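Local coordinates for reticulocyte binding protein (Streptococcus agalactiae COH1, PDB 3FAW), which is a cell-wall-anchored pullulanase, a glycoside hydrolase that probably cleaves alpha-1,6 linkages in pullulan and related branched alpha-glucans, at residues A[160-165]-A[191-196]; A[201-206]-A[219-224]; A[242-247]-A[363-368]; A[135-140]-A[146-151]; A[178-181]-A[185-188]. All coordinates share one frame; numbering follows the deposited sequence.

Contact 1 of 5, residues A[160-165]-A[191-196]. With CA (calcium ion), chain B.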
# COMPACT_ATOMS: atom_id res chain seq x y z
N MET A 160 30.87 9.08 -10.05
CA MET A 160 30.57 7.96 -9.17
C MET A 160 31.66 7.83 -8.10
O MET A 160 32.85 7.88 -8.41
CB MET A 160 30.47 6.65 -9.96
CG MET A 160 29.92 5.49 -9.14
SD MET A 160 30.11 3.87 -9.92
CE MET A 160 28.76 3.88 -11.11
N ILE A 161 31.23 7.67 -6.86
CA ILE A 161 32.14 7.40 -5.75
C ILE A 161 31.89 5.97 -5.30
O ILE A 161 30.76 5.59 -5.02
CB ILE A 161 31.88 8.34 -4.55
CG1 ILE A 161 31.90 9.80 -4.99
CG2 ILE A 161 32.92 8.09 -3.46
CD1 ILE A 161 31.57 10.76 -3.86
N ILE A 162 32.96 5.17 -5.24
CA ILE A 162 32.85 3.75 -4.94
C ILE A 162 33.42 3.44 -3.55
O ILE A 162 34.50 3.92 -3.19
CB ILE A 162 33.55 2.89 -6.02
CG1 ILE A 162 32.96 3.22 -7.40
CG2 ILE A 162 33.40 1.41 -5.72
CD1 ILE A 162 33.49 2.36 -8.54
N TYR A 163 32.67 2.65 -2.78
CA TYR A 163 33.00 2.35 -1.39
C TYR A 163 33.24 0.86 -1.17
O TYR A 163 32.55 0.02 -1.75
CB TYR A 163 31.88 2.82 -0.45
CG TYR A 163 31.53 4.29 -0.59
CD1 TYR A 163 32.11 5.25 0.23
CD2 TYR A 163 30.61 4.71 -1.55
CE1 TYR A 163 31.79 6.59 0.10
CE2 TYR A 163 30.28 6.05 -1.69
CZ TYR A 163 30.87 6.99 -0.86
OH TYR A 163 30.55 8.32 -1.00
N ASP A 164 34.22 0.55 -0.32
CA ASP A 164 34.60 -0.83 -0.01
C ASP A 164 33.41 -1.68 0.45
O ASP A 164 32.69 -1.31 1.37
CB ASP A 164 35.70 -0.84 1.07
CG ASP A 164 36.23 -2.23 1.38
OD1 ASP A 164 35.73 -3.23 0.81
OD2 ASP A 164 37.17 -2.33 2.20
N LYS A 165 33.23 -2.82 -0.20
CA LYS A 165 32.19 -3.79 0.15
C LYS A 165 32.24 -4.23 1.62
O LYS A 165 31.20 -4.41 2.25
CB LYS A 165 32.28 -5.02 -0.76
CG LYS A 165 33.59 -5.79 -0.68
CD LYS A 165 33.62 -6.96 -1.66
CE LYS A 165 34.93 -7.73 -1.55
NZ LYS A 165 35.01 -8.87 -2.51
N THR A 191 38.96 -2.69 -15.06
CA THR A 191 40.25 -2.83 -14.37
C THR A 191 40.92 -1.50 -13.99
O THR A 191 41.74 -1.46 -13.08
CB THR A 191 41.26 -3.65 -15.20
OG1 THR A 191 41.44 -3.04 -16.49
CG2 THR A 191 40.76 -5.09 -15.37
N LYS A 192 40.55 -0.42 -14.69
CA LYS A 192 41.17 0.89 -14.49
C LYS A 192 41.02 1.47 -13.08
O LYS A 192 41.81 2.31 -12.67
CB LYS A 192 40.63 1.89 -15.52
CG LYS A 192 40.97 1.54 -16.96
CD LYS A 192 40.72 2.70 -17.91
CE LYS A 192 39.24 2.97 -18.12
NZ LYS A 192 39.01 4.27 -18.82
N LEU A 193 40.00 1.02 -12.34
CA LEU A 193 39.78 1.47 -10.96
C LEU A 193 40.39 0.53 -9.91
O LEU A 193 40.15 0.69 -8.71
CB LEU A 193 38.28 1.66 -10.70
CG LEU A 193 37.56 2.60 -11.66
CD1 LEU A 193 36.06 2.67 -11.34
CD2 LEU A 193 38.19 3.99 -11.63
N GLY A 194 41.18 -0.44 -10.37
CA GLY A 194 41.96 -1.29 -9.48
C GLY A 194 41.16 -2.35 -8.74
O GLY A 194 41.64 -2.91 -7.75
N ILE A 195 39.95 -2.63 -9.22
CA ILE A 195 39.04 -3.58 -8.56
C ILE A 195 38.72 -4.73 -9.51
O ILE A 195 38.27 -4.50 -10.64
CB ILE A 195 37.74 -2.88 -8.11
CG1 ILE A 195 38.05 -1.80 -7.07
CG2 ILE A 195 36.75 -3.89 -7.53
CD1 ILE A 195 36.92 -0.82 -6.83
N LYS A 196 38.95 -5.96 -9.06
CA LYS A 196 38.81 -7.15 -9.91
C LYS A 196 37.37 -7.67 -10.00
O LYS A 196 36.96 -8.16 -11.05
CB LYS A 196 39.76 -8.27 -9.45
CG LYS A 196 39.45 -8.90 -8.10
CD LYS A 196 40.44 -10.00 -7.76
CE LYS A 196 40.22 -10.54 -6.35
NZ LYS A 196 41.12 -11.68 -6.04
CA CA B . 29.23 -5.61 2.79
O HOH W 1 30.42 -6.49 4.74
O HOH W 2 29.27 -3.75 4.30
O HOH W 3 29.93 -7.87 2.09
O HOH W 4 29.13 -5.90 0.30
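Ile162 meets Leu193 and Ile195, and both meetings are between methyl groups. Ile162 CD1 lies 3.8 Å from Leu193 CD1. The two side chains cross there at about a right angle. The second branch of Ile162 is looser, with CG2 at 4.3 Å from Ile195 CD1. The two branches part because CG1 stands anti to the carbonyl carbon (chi1 -57°), while CG2 lies on the other side, anti to the backbone N. One isoleucine therefore spans two residues of the facing loop. No hydrogen bond joins the segments. On the loop side, 191-193 forms a short 3-10 turn, and Gly194 N bonds to Thr191 O at 2.9 Å. Gly194 then takes a positive phi of 75°. The residues on either side of it, Leu193 and Ile195, both point toward the strand. Farther along the same segment as Ile162, Lys165 O binds a calcium ion at 2.4 Å. Four waters, Tyr202 OH and Lys363 O complete the metal's shell. Just before it, Asp164 OD2 forms a salt bridge with Arg170. The segments belong to the region assigned to carbohydrate-binding module 48, a beta-sandwich family. Strand 157-164 runs between strands 170-179 and 202-209, pairing antiparallel with each. The loop after strand 184-189 packs against Ile162, which also touches Val172 and Leu189 of the adjoining strands.

Contact 2 of 5, residues A[201-206]-A[219-224]. With CA (calcium ion), chain B.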
# COMPACT_ATOMS: atom_id res chain seq x y z
N TYR A 201 30.33 -4.20 -3.79
CA TYR A 201 30.81 -2.82 -3.59
C TYR A 201 29.64 -1.83 -3.65
O TYR A 201 28.60 -2.11 -4.25
CB TYR A 201 31.88 -2.44 -4.62
CG TYR A 201 33.28 -2.94 -4.29
CD1 TYR A 201 33.66 -4.25 -4.59
CD2 TYR A 201 34.21 -2.11 -3.67
CE1 TYR A 201 34.94 -4.71 -4.29
CE2 TYR A 201 35.49 -2.57 -3.37
CZ TYR A 201 35.85 -3.87 -3.68
OH TYR A 201 37.12 -4.32 -3.38
N TYR A 202 29.83 -0.68 -3.01
CA TYR A 202 28.77 0.32 -2.90
C TYR A 202 29.13 1.60 -3.65
O TYR A 202 30.30 1.88 -3.88
CB TYR A 202 28.48 0.63 -1.43
CG TYR A 202 28.23 -0.59 -0.58
CD1 TYR A 202 29.15 -0.99 0.39
CD2 TYR A 202 27.08 -1.35 -0.75
CE1 TYR A 202 28.91 -2.12 1.18
CE2 TYR A 202 26.84 -2.48 0.03
CZ TYR A 202 27.76 -2.86 0.99
OH TYR A 202 27.51 -3.97 1.77
N TYR A 203 28.12 2.38 -4.04
CA TYR A 203 28.34 3.60 -4.81
C TYR A 203 27.32 4.71 -4.55
O TYR A 203 26.15 4.45 -4.25
CB TYR A 203 28.41 3.29 -6.32
CG TYR A 203 27.11 2.80 -6.94
CD1 TYR A 203 26.30 3.67 -7.67
CD2 TYR A 203 26.70 1.48 -6.79
CE1 TYR A 203 25.11 3.23 -8.24
CE2 TYR A 203 25.51 1.04 -7.36
CZ TYR A 203 24.72 1.91 -8.08
OH TYR A 203 23.55 1.47 -8.64
N LEU A 204 27.80 5.95 -4.64
CA LEU A 204 26.95 7.13 -4.70
C LEU A 204 27.33 7.92 -5.95
O LEU A 204 28.39 7.69 -6.53
CB LEU A 204 27.14 8.00 -3.46
CG LEU A 204 26.60 7.47 -2.12
CD1 LEU A 204 27.02 8.37 -0.97
CD2 LEU A 204 25.08 7.33 -2.15
N TYR A 205 26.46 8.83 -6.37
CA TYR A 205 26.76 9.76 -7.46
C TYR A 205 26.87 11.18 -6.92
O TYR A 205 25.98 11.64 -6.21
CB TYR A 205 25.67 9.72 -8.54
CG TYR A 205 25.68 8.48 -9.40
CD1 TYR A 205 26.76 8.21 -10.24
CD2 TYR A 205 24.61 7.59 -9.38
CE1 TYR A 205 26.77 7.07 -11.04
CE2 TYR A 205 24.62 6.45 -10.18
CZ TYR A 205 25.70 6.20 -11.01
OH TYR A 205 25.72 5.07 -11.79
N GLU A 206 27.96 11.87 -7.26
CA GLU A 206 28.10 13.28 -6.93
C GLU A 206 27.77 14.14 -8.15
O GLU A 206 28.46 14.08 -9.17
CB GLU A 206 29.51 13.60 -6.43
CG GLU A 206 29.63 15.00 -5.82
CD GLU A 206 30.99 15.26 -5.21
OE1 GLU A 206 32.00 15.17 -5.94
OE2 GLU A 206 31.05 15.56 -4.00
N PRO A 219 18.32 5.90 -8.06
CA PRO A 219 16.94 5.45 -7.89
C PRO A 219 16.65 4.04 -8.42
O PRO A 219 15.72 3.41 -7.95
CB PRO A 219 16.10 6.51 -8.64
CG PRO A 219 17.04 7.24 -9.49
CD PRO A 219 18.42 7.08 -8.94
N TYR A 220 17.47 3.56 -9.36
CA TYR A 220 17.34 2.22 -9.93
C TYR A 220 18.26 1.19 -9.26
O TYR A 220 18.48 0.11 -9.80
CB TYR A 220 17.61 2.27 -11.44
CG TYR A 220 16.42 2.73 -12.23
CD1 TYR A 220 16.01 4.06 -12.18
CD2 TYR A 220 15.68 1.85 -13.02
CE1 TYR A 220 14.92 4.51 -12.89
CE2 TYR A 220 14.58 2.29 -13.74
CZ TYR A 220 14.20 3.62 -13.66
OH TYR A 220 13.12 4.08 -14.36
N ALA A 221 18.78 1.53 -8.08
CA ALA A 221 19.60 0.61 -7.28
C ALA A 221 18.83 -0.67 -6.91
O ALA A 221 17.71 -0.60 -6.40
CB ALA A 221 20.10 1.32 -6.01
N LYS A 222 19.45 -1.82 -7.17
CA LYS A 222 18.83 -3.12 -6.92
C LYS A 222 19.12 -3.66 -5.52
O LYS A 222 18.47 -4.60 -5.07
CB LYS A 222 19.28 -4.14 -7.98
CG LYS A 222 19.00 -3.71 -9.43
CD LYS A 222 17.52 -3.45 -9.69
CE LYS A 222 17.26 -3.04 -11.14
NZ LYS A 222 17.91 -1.74 -11.47
N SER A 223 20.12 -3.09 -4.86
CA SER A 223 20.36 -3.35 -3.43
C SER A 223 21.16 -2.20 -2.82
O SER A 223 21.51 -1.24 -3.51
CB SER A 223 21.08 -4.70 -3.22
OG SER A 223 20.98 -5.11 -1.86
N LEU A 224 21.41 -2.30 -1.51
CA LEU A 224 22.03 -1.22 -0.75
C LEU A 224 22.97 -1.75 0.33
O LEU A 224 22.89 -2.92 0.73
CB LEU A 224 20.96 -0.37 -0.05
CG LEU A 224 19.79 0.21 -0.86
CD1 LEU A 224 18.71 0.71 0.09
CD2 LEU A 224 20.25 1.33 -1.80
CA CA B . 29.23 -5.61 2.79
O HOH W 5 24.76 -4.44 2.15
O HOH W 1 30.42 -6.49 4.74
O HOH W 2 29.27 -3.75 4.30
O HOH W 3 29.93 -7.87 2.09
O HOH W 4 29.13 -5.90 0.30
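Strand 202-206 and the irregular segment 219-224 stay apart: their closest CA atoms, Tyr202 CA and Leu224 CA, are 7.2 Å apart, and no direct hydrogen bond crosses. Tyrosine side chains fill the gap. The Tyr202 ring meets the peptide of Leu224 obliquely, with CE2 at 3.9 Å from Leu224 C. Its CG lies anti to the carbonyl carbon (chi1 -52°), and the end of the ring comes nearer to the loop than its base does. Tyr202 OH binds the calcium ion at 2.6 Å. Water 5 lies between the phenol and the loop carbonyl, 2.8 Å from Tyr202 OH and 2.8 Å from Leu224 O. Through this metal the region assigned to carbohydrate-binding module 48 is joined to the segment leading into helix 367-381 of the TIM-barrel catalytic part. Further along the strand, Tyr203 OH rests 4.3 Å from Ala221 CB. That hydroxyl bonds to Asp218, just ahead of the loop segment, and the Tyr203 ring stacks with Phe243. Within the loop, Lys222 folds back on its own chain. Its NZ reaches Tyr220 O at 2.6 Å and approaches in the carbonyl plane. Tyr220 OH bonds to Asp440 of helix 432-449, and Ser223 OG bonds to Pro365 O.

Contact 3 of 5, residues A[242-247]-A[363-368]. With CA (calcium ion), chain B.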
# COMPACT_ATOMS: atom_id res chain seq x y z
N ALA A 242 24.27 -0.61 -4.12
CA ALA A 242 25.17 -1.77 -4.15
C ALA A 242 25.19 -2.40 -5.53
O ALA A 242 24.17 -2.40 -6.23
CB ALA A 242 24.75 -2.80 -3.11
N PHE A 243 26.34 -2.93 -5.92
CA PHE A 243 26.46 -3.67 -7.18
C PHE A 243 26.08 -5.12 -6.94
O PHE A 243 26.78 -5.84 -6.22
CB PHE A 243 27.89 -3.58 -7.75
CG PHE A 243 28.33 -2.18 -8.09
CD1 PHE A 243 27.59 -1.39 -8.96
CD2 PHE A 243 29.49 -1.66 -7.55
CE1 PHE A 243 28.00 -0.11 -9.27
CE2 PHE A 243 29.91 -0.36 -7.86
CZ PHE A 243 29.16 0.41 -8.72
N VAL A 244 24.94 -5.53 -7.51
CA VAL A 244 24.46 -6.91 -7.40
C VAL A 244 23.89 -7.44 -8.73
O VAL A 244 23.59 -6.66 -9.65
CB VAL A 244 23.36 -7.05 -6.31
CG1 VAL A 244 23.94 -6.85 -4.92
CG2 VAL A 244 22.19 -6.08 -6.57
N ASN A 245 23.76 -8.76 -8.80
CA ASN A 245 23.18 -9.45 -9.95
C ASN A 245 21.98 -10.30 -9.49
O ASN A 245 22.14 -11.49 -9.19
CB ASN A 245 24.24 -10.31 -10.64
CG ASN A 245 23.82 -10.77 -12.03
OD1 ASN A 245 22.63 -10.88 -12.33
ND2 ASN A 245 24.80 -11.04 -12.88
N PRO A 246 20.78 -9.69 -9.43
CA PRO A 246 19.55 -10.34 -8.96
C PRO A 246 19.29 -11.73 -9.56
O PRO A 246 18.92 -12.65 -8.83
CB PRO A 246 18.46 -9.36 -9.39
CG PRO A 246 19.12 -8.04 -9.32
CD PRO A 246 20.52 -8.28 -9.80
N SER A 247 19.49 -11.86 -10.87
CA SER A 247 19.17 -13.11 -11.59
C SER A 247 19.99 -14.31 -11.12
O SER A 247 19.55 -15.46 -11.25
CB SER A 247 19.37 -12.90 -13.10
OG SER A 247 20.71 -12.55 -13.40
N LYS A 363 24.61 -6.68 5.88
CA LYS A 363 25.88 -6.22 5.34
C LYS A 363 26.27 -6.88 4.01
O LYS A 363 27.19 -6.43 3.34
CB LYS A 363 27.00 -6.39 6.38
CG LYS A 363 26.87 -5.41 7.55
CD LYS A 363 27.49 -5.92 8.84
CE LYS A 363 28.99 -5.95 8.77
NZ LYS A 363 29.61 -6.31 10.09
N ASP A 364 25.56 -7.95 3.63
CA ASP A 364 25.70 -8.59 2.32
C ASP A 364 24.49 -8.19 1.45
O ASP A 364 23.39 -8.67 1.68
CB ASP A 364 25.76 -10.11 2.50
CG ASP A 364 25.88 -10.88 1.18
OD1 ASP A 364 25.81 -10.27 0.09
OD2 ASP A 364 26.05 -12.12 1.25
N PRO A 365 24.70 -7.32 0.44
CA PRO A 365 23.56 -6.81 -0.34
C PRO A 365 22.87 -7.85 -1.23
O PRO A 365 21.74 -7.63 -1.66
CB PRO A 365 24.18 -5.69 -1.19
CG PRO A 365 25.61 -6.04 -1.30
CD PRO A 365 25.98 -6.77 -0.04
N SER A 366 23.53 -8.97 -1.50
CA SER A 366 22.94 -10.04 -2.30
C SER A 366 21.96 -10.89 -1.48
O SER A 366 21.03 -11.47 -2.04
CB SER A 366 24.04 -10.92 -2.89
OG SER A 366 24.79 -10.20 -3.87
N ALA A 367 22.17 -10.96 -0.17
CA ALA A 367 21.42 -11.87 0.70
C ALA A 367 19.91 -11.62 0.66
O ALA A 367 19.14 -12.54 0.43
CB ALA A 367 21.94 -11.78 2.12
N ARG A 368 19.49 -10.37 0.87
CA ARG A 368 18.06 -10.02 0.95
C ARG A 368 17.27 -10.36 -0.31
O ARG A 368 16.08 -10.70 -0.22
CB ARG A 368 17.88 -8.54 1.30
CG ARG A 368 18.47 -7.57 0.26
CD ARG A 368 19.51 -6.70 0.88
NE ARG A 368 19.11 -5.33 1.07
CZ ARG A 368 19.71 -4.47 1.89
NH1 ARG A 368 20.73 -4.83 2.66
NH2 ARG A 368 19.26 -3.24 1.96
CA CA B . 29.23 -5.61 2.79
O HOH W 6 24.96 -10.28 -6.69
O HOH W 1 30.42 -6.49 4.74
O HOH W 2 29.27 -3.75 4.30
O HOH W 3 29.93 -7.87 2.09
O HOH W 4 29.13 -5.90 0.30
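The puckered Pro365 ring turns its CB and CG toward Ala242 and Val244. Pro365 CB lies 3.5 Å from Ala242 CB, while Val244 CG1 meets the same Pro365 CB at 3.9 Å. Tyr202 also touches this proline. The flat group here is the Asp364 carboxylate. Ser366 N donates to Asp364 OD1 at 3.1 Å, from 43° out of the carboxylate plane. This is a capping bond across the turn that leads into helix 367-381. It ties down the backbone N of Ser366 beside the contact. Val244 CG1 stands anti to the carbonyl carbon (chi1 -68°) and also reaches Ser366 OG at 3.6 Å, an apolar methyl against a hydroxyl. No direct hydrogen bond spans the segments. Water 6 links them instead: it accepts from Asn245 N at 2.9 Å and lies 2.8 Å from Ser366 OG. Two residues before Pro365, Lys363 O binds the calcium ion at 2.3 Å. Ala242 pairs with Ser223 through the backbone. The contact thus sets the turn that leads into helix 367-381 beside the end of short strand 241-242. It marks a calcium-bridged junction between the CBM48 region and the alpha-amylase-type TIM barrel.

Contact 4 of 5, residues A[135-140]-A[146-151]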
# COMPACT_ATOMS: atom_id res chain seq x y z
N LEU A 135 18.36 2.00 -17.24
CA LEU A 135 18.85 2.84 -16.15
C LEU A 135 19.30 1.96 -14.98
O LEU A 135 18.75 0.88 -14.75
CB LEU A 135 17.77 3.82 -15.70
CG LEU A 135 17.43 4.88 -16.75
CD1 LEU A 135 16.13 5.61 -16.41
CD2 LEU A 135 18.59 5.86 -16.90
N GLY A 136 20.31 2.43 -14.26
CA GLY A 136 20.89 1.69 -13.14
C GLY A 136 22.24 1.09 -13.50
O GLY A 136 22.81 1.40 -14.56
N ALA A 137 22.74 0.21 -12.63
CA ALA A 137 24.07 -0.36 -12.75
C ALA A 137 23.98 -1.87 -12.93
O ALA A 137 23.41 -2.57 -12.08
CB ALA A 137 24.90 -0.03 -11.51
N VAL A 138 24.54 -2.37 -14.03
CA VAL A 138 24.46 -3.79 -14.40
C VAL A 138 25.84 -4.47 -14.36
O VAL A 138 26.74 -4.09 -15.11
CB VAL A 138 23.86 -3.95 -15.81
CG1 VAL A 138 23.69 -5.42 -16.16
CG2 VAL A 138 22.52 -3.22 -15.91
N LEU A 139 25.99 -5.47 -13.50
CA LEU A 139 27.21 -6.30 -13.44
C LEU A 139 27.22 -7.28 -14.60
O LEU A 139 26.17 -7.78 -15.00
CB LEU A 139 27.27 -7.13 -12.16
CG LEU A 139 27.68 -6.55 -10.80
CD1 LEU A 139 27.27 -7.53 -9.70
CD2 LEU A 139 29.18 -6.27 -10.74
N ASN A 140 28.40 -7.57 -15.14
CA ASN A 140 28.55 -8.69 -16.07
C ASN A 140 28.64 -10.01 -15.29
O ASN A 140 28.62 -10.01 -14.05
CB ASN A 140 29.74 -8.49 -17.02
CG ASN A 140 31.08 -8.49 -16.31
OD1 ASN A 140 31.15 -8.46 -15.08
ND2 ASN A 140 32.15 -8.52 -17.08
N VAL A 146 31.05 -3.22 -14.69
CA VAL A 146 29.72 -2.66 -14.45
C VAL A 146 29.39 -1.61 -15.51
O VAL A 146 30.18 -0.69 -15.73
CB VAL A 146 29.61 -2.02 -13.05
CG1 VAL A 146 28.25 -1.38 -12.85
CG2 VAL A 146 29.86 -3.06 -11.97
N GLU A 147 28.24 -1.76 -16.18
CA GLU A 147 27.67 -0.71 -17.04
C GLU A 147 26.65 0.10 -16.26
O GLU A 147 25.62 -0.43 -15.85
CB GLU A 147 26.98 -1.33 -18.26
CG GLU A 147 27.88 -2.12 -19.18
CD GLU A 147 27.14 -2.75 -20.36
OE1 GLU A 147 25.94 -2.46 -20.54
OE2 GLU A 147 27.76 -3.54 -21.10
N ALA A 148 26.93 1.39 -16.07
CA ALA A 148 26.11 2.27 -15.23
C ALA A 148 25.46 3.39 -16.04
O ALA A 148 26.05 3.91 -16.99
CB ALA A 148 26.96 2.86 -14.12
N SER A 149 24.24 3.76 -15.65
CA SER A 149 23.48 4.83 -16.29
C SER A 149 22.67 5.60 -15.25
O SER A 149 22.02 4.99 -14.40
CB SER A 149 22.54 4.26 -17.36
OG SER A 149 23.22 4.01 -18.57
N LEU A 150 22.73 6.93 -15.33
CA LEU A 150 21.95 7.82 -14.46
C LEU A 150 21.36 8.97 -15.28
O LEU A 150 22.09 9.68 -15.98
CB LEU A 150 22.84 8.41 -13.35
CG LEU A 150 22.12 9.33 -12.35
CD1 LEU A 150 21.30 8.51 -11.35
CD2 LEU A 150 23.10 10.24 -11.63
N TRP A 151 20.04 9.17 -15.18
CA TRP A 151 19.36 10.25 -15.89
C TRP A 151 19.42 11.54 -15.06
O TRP A 151 18.98 11.56 -13.91
CB TRP A 151 17.90 9.86 -16.17
CG TRP A 151 17.12 10.87 -16.96
CD1 TRP A 151 17.07 10.99 -18.32
CD2 TRP A 151 16.27 11.89 -16.43
NE1 TRP A 151 16.24 12.03 -18.67
CE2 TRP A 151 15.73 12.60 -17.53
CE3 TRP A 151 15.90 12.27 -15.13
CZ2 TRP A 151 14.85 13.67 -17.37
CZ3 TRP A 151 15.03 13.34 -14.98
CH2 TRP A 151 14.51 14.03 -16.09
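Ala137 and Ala148 face each other in a beta hairpin formed by strands 136-139 and 146-151 of the CBM48 region. The strand axes run antiparallel at 171°. Gly136 with Ser149 and Val138 with Glu147 are hydrogen-bonded pairs. Ala137 with Ala148 and Leu139 with Val146 are non-hydrogen-bonded pairs. Val138 N to Glu147 O, at 2.9 Å, is nearly straight (168°). Ser149 N to Gly136 O is more bent, at 137°. Gly136 has a positive phi, a backbone shape in which a CB would press on the preceding carbonyl. The tight face carries Ala137, Leu139, Val146 and Ala148. There Val146 CG1 lies 3.9 Å from Ala137 CB. Phe243 touches Ala137 and Val146 on this side, while Tyr203 packs on Ala137 and Tyr205 on Ala148. The opposite face is looser. Val138 and Glu147 are exposed there, and their side chains approach mainly the partner's backbone. Ser149, on this same face, is buried. At the end of the hairpin, Leu135 and Trp151 lie side by side, pointing the same way, with Leu135 CD2 at 4.1 Å from Trp151 CB. The closest side-chain approach is on the tight face, where Leu139 CD2 meets Val146 CG2 at 3.5 Å.

Contact 5 of 5, residues A[178-181]-A[185-188]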
# COMPACT_ATOMS: atom_id res chain seq x y z
N VAL A 178 29.92 10.21 -18.61
CA VAL A 178 29.73 11.00 -19.83
C VAL A 178 28.25 11.07 -20.19
O VAL A 178 27.55 10.06 -20.17
CB VAL A 178 30.50 10.38 -21.03
CG1 VAL A 178 30.22 11.16 -22.31
CG2 VAL A 178 31.99 10.34 -20.74
N LYS A 179 27.79 12.27 -20.55
CA LYS A 179 26.37 12.53 -20.83
C LYS A 179 26.04 12.36 -22.31
O LYS A 179 26.81 12.77 -23.17
CB LYS A 179 26.02 13.96 -20.41
CG LYS A 179 24.52 14.27 -20.40
CD LYS A 179 24.23 15.74 -20.13
CE LYS A 179 24.61 16.63 -21.30
NZ LYS A 179 24.33 18.06 -21.02
N ASN A 180 24.88 11.75 -22.59
CA ASN A 180 24.39 11.64 -23.97
C ASN A 180 23.32 12.70 -24.28
O ASN A 180 23.04 13.56 -23.44
CB ASN A 180 23.87 10.22 -24.26
CG ASN A 180 22.56 9.90 -23.54
OD1 ASN A 180 21.96 10.75 -22.88
ND2 ASN A 180 22.11 8.66 -23.68
N ASN A 181 22.73 12.64 -25.47
CA ASN A 181 21.80 13.68 -25.93
C ASN A 181 20.49 13.76 -25.14
O ASN A 181 19.83 14.81 -25.13
CB ASN A 181 21.49 13.50 -27.43
CG ASN A 181 20.86 14.74 -28.05
OD1 ASN A 181 19.75 14.68 -28.60
ND2 ASN A 181 21.55 15.87 -27.96
N TRP A 185 23.74 10.12 -18.08
CA TRP A 185 25.16 10.00 -17.77
C TRP A 185 25.56 8.54 -17.67
O TRP A 185 24.88 7.76 -17.00
CB TRP A 185 25.46 10.72 -16.46
CG TRP A 185 25.20 12.18 -16.55
CD1 TRP A 185 24.00 12.81 -16.39
CD2 TRP A 185 26.16 13.21 -16.84
NE1 TRP A 185 24.15 14.17 -16.56
CE2 TRP A 185 25.46 14.44 -16.83
CE3 TRP A 185 27.53 13.21 -17.10
CZ2 TRP A 185 26.10 15.65 -17.07
CZ3 TRP A 185 28.16 14.42 -17.34
CH2 TRP A 185 27.45 15.62 -17.32
N GLN A 186 26.65 8.17 -18.33
CA GLN A 186 27.05 6.77 -18.45
C GLN A 186 28.55 6.53 -18.28
O GLN A 186 29.38 7.40 -18.59
CB GLN A 186 26.62 6.22 -19.81
CG GLN A 186 25.15 6.40 -20.12
CD GLN A 186 24.76 5.82 -21.46
OE1 GLN A 186 25.27 6.24 -22.49
NE2 GLN A 186 23.85 4.86 -21.44
N THR A 187 28.89 5.35 -17.78
CA THR A 187 30.27 4.86 -17.79
C THR A 187 30.31 3.33 -17.74
O THR A 187 29.28 2.67 -17.56
CB THR A 187 31.11 5.43 -16.63
OG1 THR A 187 32.49 5.11 -16.84
CG2 THR A 187 30.65 4.88 -15.28
N ILE A 188 31.51 2.78 -17.91
CA ILE A 188 31.77 1.36 -17.71
C ILE A 188 32.92 1.19 -16.72
O ILE A 188 34.04 1.63 -16.98
CB ILE A 188 32.13 0.66 -19.03
CG1 ILE A 188 30.95 0.70 -20.00
CG2 ILE A 188 32.55 -0.79 -18.77
CD1 ILE A 188 31.26 0.08 -21.35
O HOH W 7 26.98 8.75 -22.63
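Lys179 lies across the indole of Trp185 in a CH-pi contact. Lys179 CB sits 3.5 Å from the centroid of the six-membered ring and only 3° off its normal, directly over the face. The chain then runs on along the ring, with Lys179 CD at 3.6 Å from Trp185 CZ2. CG is anti to the backbone N (chi1 -169°), which lays the aliphatic part along the ring before the bend at chi3. The charged end leads away. The backbone bonds form a second group. Val178 and Gln186 are a hydrogen-bonded antiparallel pair. Val178 N to Gln186 O measures 2.9 Å and is almost linear (176°). The return bond, Gln186 N to Val178 O, is 2.8 Å. Trp185 CA adds a CA-H...O contact to that same carbonyl. Water is the third kind: water 7 donates to Val178 O at 2.8 Å and to Gln186 OE1 at 3.0 Å. Val178 O is thus gripped by two hydrogen bonds, and the same water ties the glutamine amide to that carbonyl. The other end of that amide, NE2, bonds to Ser149 OG. Asn180 OD1 accepts from Val184 N, closing the turn, and Trp185 NE1 bonds to Ser152 O. This is the end of a beta hairpin in the CBM48 region. Strand 184-189 lies between strands 170-179 and 146-151, antiparallel to both.

Overall arrangement
From the N terminus, contact 4 comes first and closes a short hairpin, 135-151. Contact 1 follows with a longer loop from strand 157-164 to 191-196. The hairpin of contact 5 lies wholly within that loop. Contact 2 then joins strand 202-209 to the loop at 219-224. Contact 3 is the longest-range, linking 242-247 to 363-368. No two loops cross. Contacts 1, 2, 4 and 5 reach one antiparallel sheet: 146-151 pairs with 184-189, and 157-164 with 202-209. Contacts 1, 2 and 3 each supply one ligand to the same calcium ion, so the sheet is tied to the catalytic barrel.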